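Local coordinates for p22 protein (Trypanosoma brucei, PDB 3JV1) that serves as an accessory factor in mitochondrial RNA editing, specific for the cytochrome oxidase subunit II transcript, and belongs to the Mam33 family, at residues L24-P28 and Q160-W164; I30-T35 and T46-S50; V91-F96 and D152-I158. All coordinates share one frame; numbering follows the deposited sequence.

Interaction 1 of 3, residues L24-P28 and Q160-W164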
loop_
_atom_site.group_PDB
_atom_site.type_symbol
_atom_site.label_atom_id
_atom_site.label_comp_id
_atom_site.label_asym_id
_atom_site.label_seq_id
_atom_site.Cartn_x
_atom_site.Cartn_y
_atom_site.Cartn_z
ATOM N N LEU A 24 -26.548 -13.363 16.464
ATOM C CA LEU A 24 -25.242 -14.002 16.555
ATOM C C LEU A 24 -25.138 -15.062 15.464
ATOM O O LEU A 24 -25.883 -16.045 15.466
ATOM C CB LEU A 24 -25.046 -14.654 17.926
ATOM C CG LEU A 24 -25.109 -13.759 19.167
ATOM C CD1 LEU A 24 -24.623 -14.551 20.370
ATOM C CD2 LEU A 24 -24.246 -12.523 18.980
ATOM N N PRO A 25 -24.205 -14.877 14.515
ATOM C CA PRO A 25 -24.018 -15.829 13.416
ATOM C C PRO A 25 -23.728 -17.240 13.916
ATOM O O PRO A 25 -23.092 -17.427 14.953
ATOM C CB PRO A 25 -22.832 -15.244 12.645
ATOM C CG PRO A 25 -22.897 -13.777 12.958
ATOM C CD PRO A 25 -23.221 -13.784 14.427
ATOM N N GLU A 26 -24.200 -18.233 13.176
ATOM C CA GLU A 26 -23.964 -19.619 13.538
ATOM C C GLU A 26 -22.767 -20.085 12.710
ATOM O O GLU A 26 -22.548 -19.587 11.603
ATOM C CB GLU A 26 -25.201 -20.457 13.218
ATOM C CG GLU A 26 -25.147 -21.871 13.760
ATOM C CD GLU A 26 -26.364 -22.684 13.370
ATOM O OE1 GLU A 26 -27.491 -22.286 13.745
ATOM O OE2 GLU A 26 -26.191 -23.717 12.687
ATOM N N LYS A 27 -21.992 -21.026 13.239
ATOM C CA LYS A 27 -20.816 -21.513 12.525
ATOM C C LYS A 27 -21.133 -22.419 11.335
ATOM O O LYS A 27 -21.705 -23.499 11.491
ATOM C CB LYS A 27 -19.865 -22.248 13.473
ATOM C CG LYS A 27 -18.566 -22.643 12.795
ATOM C CD LYS A 27 -17.570 -23.248 13.756
ATOM C CE LYS A 27 -16.246 -23.492 13.053
ATOM N NZ LYS A 27 -15.216 -24.012 13.982
ATOM N N PRO A 28 -20.744 -21.986 10.126
ATOM C CA PRO A 28 -20.946 -22.691 8.856
ATOM C C PRO A 28 -20.125 -23.967 8.772
ATOM O O PRO A 28 -19.032 -24.046 9.324
ATOM C CB PRO A 28 -20.476 -21.677 7.812
ATOM C CG PRO A 28 -20.583 -20.366 8.502
ATOM C CD PRO A 28 -20.114 -20.679 9.890
ATOM N N GLN A 160 -20.602 -16.213 5.217
ATOM C CA GLN A 160 -21.075 -16.806 6.460
ATOM C C GLN A 160 -19.940 -17.051 7.453
ATOM O O GLN A 160 -20.057 -16.703 8.631
ATOM C CB GLN A 160 -21.806 -18.118 6.175
ATOM C CG GLN A 160 -23.282 -17.951 5.852
ATOM C CD GLN A 160 -23.942 -19.259 5.432
ATOM O OE1 GLN A 160 -23.727 -20.306 6.045
ATOM N NE2 GLN A 160 -24.761 -19.197 4.388
ATOM N N PHE A 161 -18.842 -17.643 6.990
ATOM C CA PHE A 161 -17.727 -17.899 7.893
ATOM C C PHE A 161 -17.111 -16.595 8.409
ATOM O O PHE A 161 -16.751 -16.493 9.573
ATOM C CB PHE A 161 -16.639 -18.735 7.210
ATOM C CG PHE A 161 -15.682 -19.360 8.178
ATOM C CD1 PHE A 161 -16.037 -20.510 8.875
ATOM C CD2 PHE A 161 -14.458 -18.765 8.450
ATOM C CE1 PHE A 161 -15.187 -21.059 9.830
ATOM C CE2 PHE A 161 -13.598 -19.303 9.404
ATOM C CZ PHE A 161 -13.965 -20.452 10.096
ATOM N N SER A 162 -16.989 -15.605 7.533
ATOM C CA SER A 162 -16.419 -14.317 7.915
ATOM C C SER A 162 -17.242 -13.629 8.995
ATOM O O SER A 162 -16.686 -13.037 9.909
ATOM C CB SER A 162 -16.303 -13.396 6.696
ATOM O OG SER A 162 -15.255 -13.812 5.834
ATOM N N LEU A 163 -18.564 -13.697 8.879
ATOM C CA LEU A 163 -19.436 -13.075 9.867
ATOM C C LEU A 163 -19.278 -13.756 11.212
ATOM O O LEU A 163 -19.177 -13.101 12.252
ATOM C CB LEU A 163 -20.897 -13.167 9.438
ATOM C CG LEU A 163 -21.363 -12.234 8.326
ATOM C CD1 LEU A 163 -22.818 -12.530 8.027
ATOM C CD2 LEU A 163 -21.178 -10.776 8.739
ATOM N N TRP A 164 -19.253 -15.080 11.188
ATOM C CA TRP A 164 -19.108 -15.841 12.411
ATOM C C TRP A 164 -17.765 -15.582 13.091
ATOM O O TRP A 164 -17.711 -15.398 14.304
ATOM C CB TRP A 164 -19.268 -17.328 12.118
ATOM C CG TRP A 164 -18.931 -18.186 13.278
ATOM C CD1 TRP A 164 -19.749 -18.536 14.308
ATOM C CD2 TRP A 164 -17.656 -18.763 13.559
ATOM N NE1 TRP A 164 -19.061 -19.297 15.220
ATOM C CE2 TRP A 164 -17.773 -19.452 14.784
ATOM C CE3 TRP A 164 -16.423 -18.763 12.894
ATOM C CZ2 TRP A 164 -16.699 -20.140 15.363
ATOM C CZ3 TRP A 164 -15.356 -19.444 13.467
ATOM C CH2 TRP A 164 -15.503 -20.124 14.691
#
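Lys-27 lays its aliphatic chain over one face of the Trp-164 indole. With CG anti to the backbone N (chi1 -174°) and the chain extended beyond it, the methylenes follow the long dimension of the bicycle: Lys-27 CB sits 3.7 Å from the centroid of the five-membered ring of Trp-164 in a CH-pi contact, CG stands over the middle of the indole, and Lys-27 CD comes within 3.6 Å of Trp-164 CZ2. CE then reaches the edge of the Phe-161 ring. A chi1 of 171° sets the Trp-164 indole beside its own carbonyl carbon, with CD1 3.6 Å from the carbonyl O of Pro-25, which lies at the indole edge and in its plane. Pro-25 rests its CG against Leu-163 CB at 4.1 Å, while Pro-28 fits its CG against Gln-160 CB at 3.5 Å and sets CD 4.2 Å from Phe-161 CD1. Phe-161 also meets Phe-45 edge-to-face. No hydrogen bond crosses between 24-28 and helix residues 160-164, so this loop following helix 2-18 is held to helix 152-181 at the surface by a CH-pi contact of lysine on tryptophan and by apolar packing of the two prolines on the helix.

Interaction 2 of 3, residues I30-T35 and T46-S50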
loop_
_atom_site.group_PDB
_atom_site.type_symbol
_atom_site.label_atom_id
_atom_site.label_comp_id
_atom_site.label_asym_id
_atom_site.label_seq_id
_atom_site.Cartn_x
_atom_site.Cartn_y
_atom_site.Cartn_z
ATOM N N ILE A 30 -17.761 -26.352 6.838
ATOM C CA ILE A 30 -16.799 -26.141 5.764
ATOM C C ILE A 30 -17.070 -27.049 4.577
ATOM O O ILE A 30 -17.276 -28.248 4.743
ATOM C CB ILE A 30 -15.358 -26.369 6.259
ATOM C CG1 ILE A 30 -14.365 -26.030 5.145
ATOM C CG2 ILE A 30 -15.188 -27.808 6.700
ATOM C CD1 ILE A 30 -12.934 -25.967 5.609
ATOM N N PRO A 31 -17.083 -26.479 3.360
ATOM C CA PRO A 31 -17.329 -27.234 2.126
ATOM C C PRO A 31 -16.416 -28.457 1.989
ATOM O O PRO A 31 -15.231 -28.401 2.316
ATOM C CB PRO A 31 -17.081 -26.194 1.032
ATOM C CG PRO A 31 -17.507 -24.914 1.683
ATOM C CD PRO A 31 -16.900 -25.045 3.067
ATOM N N GLU A 32 -16.991 -29.552 1.498
ATOM C CA GLU A 32 -16.289 -30.822 1.300
ATOM C C GLU A 32 -14.965 -30.690 0.539
ATOM O O GLU A 32 -14.900 -30.051 -0.506
ATOM C CB GLU A 32 -17.208 -31.783 0.540
ATOM C CG GLU A 32 -16.823 -33.255 0.595
ATOM C CD GLU A 32 -17.198 -33.912 1.911
ATOM O OE1 GLU A 32 -18.331 -33.679 2.389
ATOM O OE2 GLU A 32 -16.367 -34.670 2.460
ATOM N N GLY A 33 -13.914 -31.310 1.068
ATOM C CA GLY A 33 -12.613 -31.260 0.421
ATOM C C GLY A 33 -11.744 -30.080 0.810
ATOM O O GLY A 33 -10.523 -30.126 0.665
ATOM N N TRP A 34 -12.363 -29.019 1.310
ATOM C CA TRP A 34 -11.615 -27.831 1.703
ATOM C C TRP A 34 -11.072 -27.895 3.113
ATOM O O TRP A 34 -11.729 -28.386 4.022
ATOM C CB TRP A 34 -12.483 -26.577 1.602
ATOM C CG TRP A 34 -12.828 -26.178 0.209
ATOM C CD1 TRP A 34 -13.951 -26.511 -0.486
ATOM C CD2 TRP A 34 -12.064 -25.322 -0.644
ATOM N NE1 TRP A 34 -13.940 -25.906 -1.721
ATOM C CE2 TRP A 34 -12.792 -25.169 -1.843
ATOM C CE3 TRP A 34 -10.833 -24.664 -0.512
ATOM C CZ2 TRP A 34 -12.331 -24.382 -2.906
ATOM C CZ3 TRP A 34 -10.373 -23.880 -1.575
ATOM C CH2 TRP A 34 -11.125 -23.748 -2.754
ATOM N N THR A 35 -9.856 -27.394 3.276
ATOM C CA THR A 35 -9.222 -27.326 4.579
ATOM C C THR A 35 -9.233 -25.832 4.863
ATOM O O THR A 35 -9.257 -25.031 3.928
ATOM C CB THR A 35 -7.770 -27.820 4.534
ATOM O OG1 THR A 35 -7.219 -27.777 5.854
ATOM C CG2 THR A 35 -6.930 -26.935 3.630
ATOM N N THR A 46 -7.010 -18.468 5.105
ATOM C CA THR A 46 -6.778 -19.105 3.822
ATOM C C THR A 46 -7.456 -20.470 3.792
ATOM O O THR A 46 -7.576 -21.136 4.818
ATOM C CB THR A 46 -5.278 -19.300 3.557
ATOM O OG1 THR A 46 -4.767 -20.285 4.458
ATOM C CG2 THR A 46 -4.524 -18.007 3.769
ATOM N N MET A 47 -7.915 -20.871 2.612
ATOM C CA MET A 47 -8.558 -22.168 2.429
ATOM C C MET A 47 -7.798 -22.908 1.334
ATOM O O MET A 47 -7.304 -22.287 0.399
ATOM C CB MET A 47 -10.011 -21.988 2.009
ATOM C CG MET A 47 -10.887 -21.289 3.040
ATOM S SD MET A 47 -12.597 -21.104 2.483
ATOM C CE MET A 47 -13.101 -22.823 2.426
ATOM N N ARG A 48 -7.703 -24.230 1.449
ATOM C CA ARG A 48 -6.993 -25.028 0.463
ATOM C C ARG A 48 -7.689 -26.362 0.196
ATOM O O ARG A 48 -8.361 -26.913 1.063
ATOM C CB ARG A 48 -5.568 -25.319 0.943
ATOM C CG ARG A 48 -4.791 -24.107 1.418
ATOM C CD ARG A 48 -3.356 -24.484 1.738
ATOM N NE ARG A 48 -2.537 -23.337 2.126
ATOM C CZ ARG A 48 -2.660 -22.674 3.273
ATOM N NH1 ARG A 48 -3.579 -23.028 4.159
ATOM N NH2 ARG A 48 -1.839 -21.670 3.550
ATOM N N LYS A 49 -7.523 -26.871 -1.016
ATOM C CA LYS A 49 -8.087 -28.161 -1.396
ATOM C C LYS A 49 -7.298 -28.653 -2.590
ATOM O O LYS A 49 -6.758 -27.852 -3.349
ATOM C CB LYS A 49 -9.562 -28.042 -1.788
ATOM C CG LYS A 49 -9.809 -27.178 -3.013
ATOM C CD LYS A 49 -11.189 -27.424 -3.620
ATOM C CE LYS A 49 -11.242 -28.768 -4.336
ATOM N NZ LYS A 49 -12.513 -28.970 -5.080
ATOM N N SER A 50 -7.211 -29.966 -2.751
ATOM C CA SER A 50 -6.498 -30.509 -3.894
ATOM C C SER A 50 -7.512 -30.795 -4.994
ATOM O O SER A 50 -8.701 -30.974 -4.735
ATOM C CB SER A 50 -5.732 -31.789 -3.520
ATOM O OG SER A 50 -6.573 -32.757 -2.922
#
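Thr-35 and Arg-48 form an antiparallel hydrogen-bonded pair at one end of the chain's own six-stranded antiparallel sheet, where strand 35-37 joins strand 46-51. Thr-35 N gives a short bond of 2.7 Å to Arg-48 O, and Arg-48 N returns one of 3.0 Å to Thr-35 O. Flanking CA-H...O contacts, from Trp-34 CA to Arg-48 O and from Met-47 CA to Thr-35 O, add to the pairing. Ahead of the strand, a type II beta turn from Pro-31 to Trp-34 reverses the chain; Gly-33 takes the positive phi that the turn requires, and Trp-34 N closes it onto Pro-31 O.

The turn delivers the indole of Trp-34 to Lys-49. Lys-49 CG lies between its backbone N and carbonyl carbon (chi1 63°), which brings the chain over one indole face: Lys-49 CG stands 3.5 Å from the centroid of the six-membered ring of Trp-34, nearly on its normal, and CD presses close to Trp-34 CE2 and CZ2. A bend at chi3 carries the amine onward to a hydrogen bond with Arg-148 O. Met-47 crosses Trp-34 at about a right angle, its CB 3.8 Å from Trp-34 CE3 and its bent end placing CE beside CB and CG of Trp-34. From helix 152-181, Leu-154 packs on Trp-34 and Met-47, and Phe-157 on Met-47 and Pro-31. Beside the backbone pair, the methyl CG2 of Thr-35 lies 3.4 Å from Arg-48 CB.

Interaction 3 of 3, residues V91-F96 and D152-I158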
loop_
_atom_site.group_PDB
_atom_site.type_symbol
_atom_site.label_atom_id
_atom_site.label_comp_id
_atom_site.label_asym_id
_atom_site.label_seq_id
_atom_site.Cartn_x
_atom_site.Cartn_y
_atom_site.Cartn_z
ATOM N N VAL A 91 -16.160 -11.096 -3.352
ATOM C CA VAL A 91 -17.462 -11.706 -3.132
ATOM C C VAL A 91 -18.498 -10.607 -2.978
ATOM O O VAL A 91 -18.421 -9.790 -2.065
ATOM C CB VAL A 91 -17.474 -12.593 -1.865
ATOM C CG1 VAL A 91 -18.889 -13.070 -1.573
ATOM C CG2 VAL A 91 -16.558 -13.788 -2.058
ATOM N N GLU A 92 -19.454 -10.583 -3.897
ATOM C CA GLU A 92 -20.518 -9.593 -3.878
ATOM C C GLU A 92 -21.845 -10.331 -3.878
ATOM O O GLU A 92 -22.233 -10.941 -4.874
ATOM C CB GLU A 92 -20.398 -8.667 -5.093
ATOM C CG GLU A 92 -19.183 -7.752 -5.025
ATOM C CD GLU A 92 -18.915 -7.012 -6.321
ATOM O OE1 GLU A 92 -19.782 -6.230 -6.759
ATOM O OE2 GLU A 92 -17.827 -7.209 -6.904
ATOM N N ASP A 93 -22.515 -10.292 -2.731
ATOM C CA ASP A 93 -23.803 -10.952 -2.526
ATOM C C ASP A 93 -23.779 -12.438 -2.867
ATOM O O ASP A 93 -24.451 -12.884 -3.793
ATOM C CB ASP A 93 -24.902 -10.267 -3.340
ATOM C CG ASP A 93 -26.300 -10.640 -2.861
ATOM O OD1 ASP A 93 -26.666 -10.241 -1.733
ATOM O OD2 ASP A 93 -27.027 -11.337 -3.606
ATOM N N GLY A 94 -22.996 -13.200 -2.114
ATOM C CA GLY A 94 -22.922 -14.633 -2.333
ATOM C C GLY A 94 -22.350 -15.121 -3.648
ATOM O O GLY A 94 -22.342 -16.326 -3.898
ATOM N N GLU A 95 -21.868 -14.214 -4.493
ATOM C CA GLU A 95 -21.296 -14.625 -5.771
ATOM C C GLU A 95 -19.864 -14.153 -5.952
ATOM O O GLU A 95 -19.472 -13.112 -5.429
ATOM C CB GLU A 95 -22.123 -14.090 -6.940
ATOM C CG GLU A 95 -23.568 -14.536 -6.964
ATOM C CD GLU A 95 -24.207 -14.301 -8.320
ATOM O OE1 GLU A 95 -24.104 -13.168 -8.840
ATOM O OE2 GLU A 95 -24.811 -15.252 -8.863
ATOM N N PHE A 96 -19.091 -14.925 -6.709
ATOM C CA PHE A 96 -17.706 -14.578 -6.995
ATOM C C PHE A 96 -17.659 -13.680 -8.221
ATOM O O PHE A 96 -18.307 -13.953 -9.224
ATOM C CB PHE A 96 -16.872 -15.833 -7.284
ATOM C CG PHE A 96 -16.381 -16.543 -6.054
ATOM C CD1 PHE A 96 -15.485 -15.922 -5.187
ATOM C CD2 PHE A 96 -16.808 -17.833 -5.765
ATOM C CE1 PHE A 96 -15.021 -16.576 -4.053
ATOM C CE2 PHE A 96 -16.347 -18.497 -4.628
ATOM C CZ PHE A 96 -15.453 -17.865 -3.771
ATOM N N ASP A 152 -20.873 -20.310 -6.203
ATOM C CA ASP A 152 -21.697 -19.526 -5.287
ATOM C C ASP A 152 -21.786 -20.154 -3.909
ATOM O O ASP A 152 -21.944 -19.453 -2.909
ATOM C CB ASP A 152 -23.107 -19.344 -5.847
ATOM C CG ASP A 152 -23.130 -18.499 -7.098
ATOM O OD1 ASP A 152 -22.381 -17.504 -7.156
ATOM O OD2 ASP A 152 -23.906 -18.823 -8.020
ATOM N N THR A 153 -21.686 -21.476 -3.861
ATOM C CA THR A 153 -21.745 -22.186 -2.593
ATOM C C THR A 153 -20.545 -21.783 -1.747
ATOM O O THR A 153 -20.684 -21.493 -0.566
ATOM C CB THR A 153 -21.702 -23.703 -2.804
ATOM O OG1 THR A 153 -22.731 -24.086 -3.721
ATOM C CG2 THR A 153 -21.910 -24.423 -1.485
ATOM N N LEU A 154 -19.367 -21.767 -2.362
ATOM C CA LEU A 154 -18.147 -21.395 -1.660
ATOM C C LEU A 154 -18.171 -19.916 -1.304
ATOM O O LEU A 154 -17.767 -19.530 -0.212
ATOM C CB LEU A 154 -16.926 -21.682 -2.529
ATOM C CG LEU A 154 -15.580 -21.351 -1.885
ATOM C CD1 LEU A 154 -15.361 -22.283 -0.681
ATOM C CD2 LEU A 154 -14.463 -21.506 -2.912
ATOM N N ALA A 155 -18.642 -19.091 -2.231
ATOM C CA ALA A 155 -18.714 -17.655 -1.993
ATOM C C ALA A 155 -19.637 -17.424 -0.812
ATOM O O ALA A 155 -19.385 -16.575 0.042
ATOM C CB ALA A 155 -19.251 -16.943 -3.225
ATOM N N ASN A 156 -20.707 -18.204 -0.771
ATOM C CA ASN A 156 -21.690 -18.115 0.291
ATOM C C ASN A 156 -21.067 -18.532 1.621
ATOM O O ASN A 156 -21.345 -17.926 2.657
ATOM C CB ASN A 156 -22.877 -19.013 -0.049
ATOM C CG ASN A 156 -24.124 -18.633 0.704
ATOM O OD1 ASN A 156 -24.315 -19.019 1.857
ATOM N ND2 ASN A 156 -24.982 -17.857 0.057
ATOM N N PHE A 157 -20.229 -19.567 1.592
ATOM C CA PHE A 157 -19.563 -20.027 2.802
ATOM C C PHE A 157 -18.594 -18.974 3.330
ATOM O O PHE A 157 -18.445 -18.813 4.533
ATOM C CB PHE A 157 -18.772 -21.310 2.557
ATOM C CG PHE A 157 -17.853 -21.667 3.695
ATOM C CD1 PHE A 157 -18.343 -22.291 4.833
ATOM C CD2 PHE A 157 -16.508 -21.322 3.651
ATOM C CE1 PHE A 157 -17.508 -22.566 5.912
ATOM C CE2 PHE A 157 -15.669 -21.589 4.719
ATOM C CZ PHE A 157 -16.168 -22.214 5.854
ATOM N N ILE A 158 -17.922 -18.275 2.424
ATOM C CA ILE A 158 -16.971 -17.247 2.814
ATOM C C ILE A 158 -17.624 -16.099 3.591
ATOM O O ILE A 158 -17.057 -15.621 4.572
ATOM C CB ILE A 158 -16.227 -16.698 1.571
ATOM C CG1 ILE A 158 -15.224 -17.747 1.088
ATOM C CG2 ILE A 158 -15.523 -15.387 1.898
ATOM C CD1 ILE A 158 -14.510 -17.381 -0.176
HETATM O O HOH W 1 -19.873 -17.749 -7.699
#
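Asp-152 OD1 accepts a 2.6 Å hydrogen bond from a water, which in turn accepts one from Phe-96 N at 3.1 Å. This bridge links the first turn of helix 152-181 to a beta hairpin, strands 83-92 and 95-104, whose type I' turn runs from Glu-92 to Glu-95. The same OD1 of Asp-152 lies 3.2 Å from Glu-95 CG. The two acidic side chains run side by side in the same direction with carboxylate planes 18° apart, and Glu-95 OE2 comes 3.7 Å from Asp-152 OD1, a closeness that may raise the proton affinity of either group. At the turn, Gly-94 uses a positive phi, and its carbonyl O faces the helix, meeting Ala-155 CB at 3.2 Å.

Next to these polar groups, Phe-96 CG is anti to the carbonyl carbon (chi1 -83°), which lays the ring against the helix; one face takes Ala-155 CB, off-centre and 3.8 Å from the Phe-96 centroid, in a CH-pi contact. Leu-154 CB meets the ring edge in plane. Leu-74 of strand 72-80 adjoins Val-91, Phe-96 and Ile-158, continuing the apolar layer between sheet and helix. One turn beyond Leu-154, Ile-158 CD1 comes to the ring edge, 3.7 Å from Phe-96 CZ.

Helix 152-181 is common ground: interactions 1 and 3 use successive turns of it, their centres about 13 Å apart, and interaction 2 meets it through Trp-34 against Leu-154 and through Ile-30, Pro-31 and Met-47 around Phe-157. Pro-28 of interaction 1 touches that same phenylalanine, which lies in the helical segment of interaction 3 and so packs on residues of both other contacts. Interaction 1 is a surface contact of loop on helix with no hydrogen bond across it; interactions 2 and 3 are partly buried and reach the same sheet. Their polar chemistry differs with place: direct backbone bonds pair neighbouring segments of the sheet in interaction 2, whereas in interaction 3 a water spans hairpin and helix beside an apolar layer.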